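Local coordinates for nadph-flavin oxidoreductase (PDB 1BKJ), which catalyses the NADPH-dependent reduction of FMN to FMNH2, supplying the reduced flavin to bacterial luciferase, and works as a homodimer, at the interface of chains A and B. Sequence-based numbering; all coordinates share one arbitrary frame. Chains: chain A/B, Nadph-flavin oxidoreductase.

Contact 1: the interface of chains A and B. Residues chain A 133, 152, 224-225, 228; chain B 99, 102-103.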
ATOM      1  N   ARG A 133      -4.155 -14.681   4.626  1.00 13.94           N
ATOM      2  CA  ARG A 133      -3.002 -15.238   3.885  1.00 14.73           C
ATOM      3  C   ARG A 133      -2.471 -16.570   4.426  1.00 15.21           C
ATOM      4  O   ARG A 133      -1.875 -17.353   3.679  1.00 14.96           O
ATOM      5  CB  ARG A 133      -1.857 -14.219   3.758  1.00 13.75           C
ATOM      6  CG  ARG A 133      -2.170 -13.063   2.806  1.00 12.85           C
ATOM      7  CD  ARG A 133      -0.905 -12.333   2.320  1.00 12.34           C
ATOM      8  NE  ARG A 133      -0.050 -11.868   3.405  1.00 11.26           N
ATOM      9  CZ  ARG A 133      -0.227 -10.752   4.108  1.00 11.70           C
ATOM     10  NH1 ARG A 133      -1.244  -9.930   3.865  1.00 12.44           N
ATOM     11  NH2 ARG A 133       0.605 -10.474   5.098  1.00 11.64           N
ATOM     12  N   LEU A 152      -4.832 -10.724  -0.943  1.00 12.35           N
ATOM     13  CA  LEU A 152      -3.820 -10.045  -0.152  1.00 12.46           C
ATOM     14  C   LEU A 152      -4.263  -9.819   1.286  1.00 12.39           C
ATOM     15  O   LEU A 152      -3.556 -10.194   2.211  1.00 13.10           O
ATOM     16  CB  LEU A 152      -3.405  -8.729  -0.794  1.00 13.05           C
ATOM     17  CG  LEU A 152      -2.519  -8.798  -2.036  1.00 14.94           C
ATOM     18  CD1 LEU A 152      -2.175  -7.389  -2.408  1.00 15.24           C
ATOM     19  CD2 LEU A 152      -1.232  -9.606  -1.799  1.00 15.81           C
ATOM     20  N   SER A 224       7.904 -17.585   8.291  1.00 21.00           N
ATOM     21  CA  SER A 224       6.813 -16.657   8.036  1.00 19.11           C
ATOM     22  C   SER A 224       6.012 -17.106   6.833  1.00 18.23           C
ATOM     23  O   SER A 224       6.393 -16.813   5.692  1.00 18.29           O
ATOM     24  CB  SER A 224       7.339 -15.239   7.790  1.00 18.38           C
ATOM     25  OG  SER A 224       7.818 -14.636   8.977  1.00 18.83           O
ATOM     26  N   ARG A 225       4.933 -17.856   7.089  1.00 17.11           N
ATOM     27  CA  ARG A 225       4.011 -18.360   6.056  1.00 16.65           C
ATOM     28  C   ARG A 225       4.725 -18.879   4.780  1.00 16.73           C
ATOM     29  O   ARG A 225       4.601 -18.290   3.707  1.00 16.30           O
ATOM     30  CB  ARG A 225       2.978 -17.265   5.726  1.00 16.22           C
ATOM     31  CG  ARG A 225       2.137 -16.861   6.933  1.00 16.26           C
ATOM     32  CD  ARG A 225       1.114 -15.778   6.635  1.00 15.91           C
ATOM     33  NE  ARG A 225       0.404 -15.403   7.857  1.00 16.36           N
ATOM     34  CZ  ARG A 225      -0.195 -14.237   8.085  1.00 16.47           C
ATOM     35  NH1 ARG A 225      -0.197 -13.278   7.168  1.00 15.95           N
ATOM     36  NH2 ARG A 225      -0.764 -14.016   9.262  1.00 15.61           N
ATOM     37  N   ILE A 228       3.273 -19.124   0.880  1.00 13.54           N
ATOM     38  CA  ILE A 228       2.949 -17.926   0.101  1.00 14.13           C
ATOM     39  C   ILE A 228       3.500 -17.851  -1.328  1.00 14.53           C
ATOM     40  O   ILE A 228       2.722 -17.522  -2.238  1.00 14.07           O
ATOM     41  CB  ILE A 228       3.176 -16.614   0.963  1.00 14.66           C
ATOM     42  CG1 ILE A 228       2.065 -16.496   2.015  1.00 14.61           C
ATOM     43  CG2 ILE A 228       3.268 -15.322   0.101  1.00 15.21           C
ATOM     44  CD1 ILE A 228       0.649 -16.327   1.462  1.00 14.72           C
TER
ATOM     45  N   GLU B  99       6.429 -13.630   1.901  1.00 13.21           N
ATOM     46  CA  GLU B  99       5.388 -13.050   2.757  1.00 12.55           C
ATOM     47  C   GLU B  99       5.860 -11.721   3.339  1.00 12.44           C
ATOM     48  O   GLU B  99       5.111 -10.742   3.342  1.00 12.41           O
ATOM     49  CB  GLU B  99       5.027 -14.034   3.892  1.00 12.07           C
ATOM     50  CG  GLU B  99       4.314 -13.444   5.130  1.00 12.23           C
ATOM     51  CD  GLU B  99       2.860 -13.058   4.884  1.00 12.04           C
ATOM     52  OE1 GLU B  99       2.335 -13.228   3.766  1.00 12.86           O
ATOM     53  OE2 GLU B  99       2.214 -12.610   5.843  1.00 13.08           O
ATOM     54  N   LEU B 102       5.772  -8.969   0.749  1.00 13.53           N
ATOM     55  CA  LEU B 102       4.382  -8.559   0.518  1.00 13.60           C
ATOM     56  C   LEU B 102       3.930  -7.609   1.617  1.00 12.97           C
ATOM     57  O   LEU B 102       3.271  -6.626   1.317  1.00 13.10           O
ATOM     58  CB  LEU B 102       3.425  -9.753   0.472  1.00 15.10           C
ATOM     59  CG  LEU B 102       3.444 -10.710  -0.720  1.00 16.71           C
ATOM     60  CD1 LEU B 102       2.350 -11.748  -0.485  1.00 17.38           C
ATOM     61  CD2 LEU B 102       3.233  -9.968  -2.045  1.00 16.20           C
ATOM     62  N   ILE B 103       4.330  -7.881   2.867  1.00 12.67           N
ATOM     63  CA  ILE B 103       4.012  -7.027   4.039  1.00 12.09           C
ATOM     64  C   ILE B 103       4.697  -5.673   3.853  1.00 11.81           C
ATOM     65  O   ILE B 103       4.086  -4.635   4.074  1.00 11.33           O
ATOM     66  CB  ILE B 103       4.491  -7.673   5.384  1.00 11.62           C
ATOM     67  CG1 ILE B 103       3.547  -8.803   5.785  1.00 12.02           C
ATOM     68  CG2 ILE B 103       4.603  -6.635   6.517  1.00 11.09           C
ATOM     69  CD1 ILE B 103       4.030  -9.624   6.968  1.00 13.38           C
TER
HETATM   70  O   HOH W   1       6.685 -16.575   2.477  1.00 12.90           O

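Contact 2: the interface of chains A and B. Residues chain A 184, 186; chain B 85, 88-89.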
ATOM      1  N   LEU A 184      21.287   1.802  13.191  1.00 27.85           N
ATOM      2  CA  LEU A 184      20.385   1.813  14.350  1.00 27.38           C
ATOM      3  C   LEU A 184      21.072   1.972  15.699  1.00 27.92           C
ATOM      4  O   LEU A 184      22.077   1.305  15.975  1.00 28.06           O
ATOM      5  CB  LEU A 184      19.533   0.533  14.372  1.00 26.03           C
ATOM      6  CG  LEU A 184      18.461   0.323  15.453  1.00 25.19           C
ATOM      7  CD1 LEU A 184      17.292   1.306  15.298  1.00 25.30           C
ATOM      8  CD2 LEU A 184      17.969  -1.090  15.389  1.00 24.16           C
ATOM      9  N   LEU A 186      20.551   1.193  19.352  1.00 29.87           N
ATOM     10  CA  LEU A 186      19.765   0.306  20.206  1.00 30.28           C
ATOM     11  C   LEU A 186      19.129   0.947  21.439  1.00 30.62           C
ATOM     12  O   LEU A 186      18.165   0.408  21.985  1.00 30.65           O
ATOM     13  CB  LEU A 186      20.568  -0.948  20.566  1.00 29.82           C
ATOM     14  CG  LEU A 186      20.772  -1.944  19.417  1.00 30.11           C
ATOM     15  CD1 LEU A 186      21.775  -3.015  19.809  1.00 30.51           C
ATOM     16  CD2 LEU A 186      19.456  -2.586  19.025  1.00 30.22           C
TER
ATOM     17  N   ARG B  85      16.461  -3.298  10.783  1.00 19.08           N
ATOM     18  CA  ARG B  85      16.263  -2.894  12.181  1.00 19.85           C
ATOM     19  C   ARG B  85      16.026  -4.125  13.050  1.00 20.33           C
ATOM     20  O   ARG B  85      16.611  -4.250  14.119  1.00 21.16           O
ATOM     21  CB  ARG B  85      15.057  -1.967  12.330  1.00 19.79           C
ATOM     22  CG  ARG B  85      15.323  -0.517  12.040  1.00 19.20           C
ATOM     23  CD  ARG B  85      14.162   0.338  12.545  1.00 18.81           C
ATOM     24  NE  ARG B  85      12.915   0.111  11.817  1.00 18.57           N
ATOM     25  CZ  ARG B  85      12.456   0.884  10.834  1.00 18.49           C
ATOM     26  NH1 ARG B  85      13.136   1.954  10.435  1.00 17.81           N
ATOM     27  NH2 ARG B  85      11.297   0.597  10.259  1.00 17.18           N
ATOM     28  N   THR B  88      19.219  -6.243  13.302  1.00 22.04           N
ATOM     29  CA  THR B  88      20.205  -5.600  14.171  1.00 23.27           C
ATOM     30  C   THR B  88      19.883  -5.958  15.633  1.00 23.85           C
ATOM     31  O   THR B  88      20.793  -6.261  16.403  1.00 24.46           O
ATOM     32  CB  THR B  88      20.235  -4.057  13.937  1.00 23.53           C
ATOM     33  OG1 THR B  88      20.656  -3.804  12.594  1.00 23.56           O
ATOM     34  CG2 THR B  88      21.199  -3.325  14.896  1.00 24.85           C
ATOM     35  N   ILE B  89      18.588  -6.011  15.967  1.00 24.28           N
ATOM     36  CA  ILE B  89      18.109  -6.365  17.310  1.00 24.58           C
ATOM     37  C   ILE B  89      18.366  -7.855  17.597  1.00 25.51           C
ATOM     38  O   ILE B  89      18.839  -8.215  18.681  1.00 25.66           O
ATOM     39  CB  ILE B  89      16.572  -6.063  17.459  1.00 24.02           C
ATOM     40  CG1 ILE B  89      16.311  -4.563  17.329  1.00 24.19           C
ATOM     41  CG2 ILE B  89      16.027  -6.559  18.811  1.00 24.06           C
ATOM     42  CD1 ILE B  89      14.857  -4.190  17.044  1.00 23.78           C
TER
HETATM   43  O   HOH W   2      21.495  -0.924  11.537  1.00 31.42           O

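Contact 1: the interface of chains A and B
The carboxylate oxygen OE2 of B:Glu99 is gripped by two arginines of the other subunit, which reach it from opposite faces of the carboxylate plane. From one face comes NH2 of A:Arg133, 2.8 Å from OE2 and well above that plane; from the other comes NH1 of A:Arg225, also 2.8 Å from OE2, on the syn side. A:Arg133 binds side-on: its NE gives a nearly straight bond of 2.8 Å to OE1 of B:Glu99, and both oxygens lie close to the guanidinium plane, although the two flat groups are turned 37° apart. A:Arg225, extended from CG to NE, presents NH1 with the oxygen far out of its guanidinium plane, and the bond is bent, 122° at the hydrogen. In a second shell, NH1 of A:Arg133 donates to the backbone O of A:Leu152 at 2.9 Å, which, with the two bonds to B:Glu99, should hold the guanidinium in its plane. On B:Glu99 the chain starts anti to the backbone N (chi1 161°) and bends at chi2, turning the carboxylate back between the arginines. Two positive groups around it should favour its ionised form. Beside the salt bridges, CG2 of A:Ile228 packs on CD1 of B:Leu102 at 3.7 Å, and CG1 of B:Ile103 lies 3.5 Å from NH2 of A:Arg133. Water 1 joins the backbone N of B:Glu99, in the first turn of helix 98-121, to the backbone O atoms of A:Ser224 and A:Arg225. This charged cluster, repeated by the two-fold axis, ties the long helix of one subunit to the 3-10 helix 130-135 and the stretch leading into helix 228-234 of the other, and probably strengthens the homodimer.

Contact 2: the interface of chains A and B
Across this patch of the nitroreductase-family dimer, A:Leu184 and B:Thr88 bury the most surface, 53 and 48 Å², and A:Leu186 follows with 36 Å². A:Leu184 sits in the loop that leads into helix 186-199 and touches the short helix 84-89 of the partner through one branch, CD2. That methyl group meets CG2 of B:Thr88 at 4.0 Å and the backbone O of B:Arg85 at 3.7 Å, one helical turn earlier, so a single methyl spans two positions on the same helix. The chi1 of A:Leu184, -177°, sets CG opposite its backbone N, and chi2 of 68° turns CD2 toward the helix. The contact with B:Arg85 is made to its backbone, CA included, while its guanidinium group points away from A:Leu184. B:Thr88 works with both branches: CG2 faces the leucine, whereas the hydroxyl OG1, with chi1 at -63° placing it beside its own backbone N, turns to water 2. The water lies 3.2 Å from OG1 of B:Thr88 and, at the same length, 3.2 Å from the backbone N of A:Leu184, whose N-H points almost straight at it. The bridge thus runs along the margin of the apolar contact. Farther along, CD2 of A:Leu186, in the first turn of its helix, approaches CG1 of B:Ile89 at 4.1 Å. The two aliphatic chains pass at a slant, in loose van der Waals contact.

Contact 1 and contact 2 lie about 23 Å apart, measured between the centres of their C-alpha atoms, and share no residue or helix. In chain B they draw on neighbouring stretches of sequence, helix 98-121 for contact 1 and helix 84-89 for contact 2. In chain A they use well-separated segments, including the start of helix 228-234 in contact 1 and the start of helix 186-199 in contact 2. Contact 1 rests chiefly on salt bridges, contact 2 mainly on apolar packing, so different means probably join the subunits at distant points. Two-fold symmetry repeats both with the chains exchanged, which spreads the hold across the dimer.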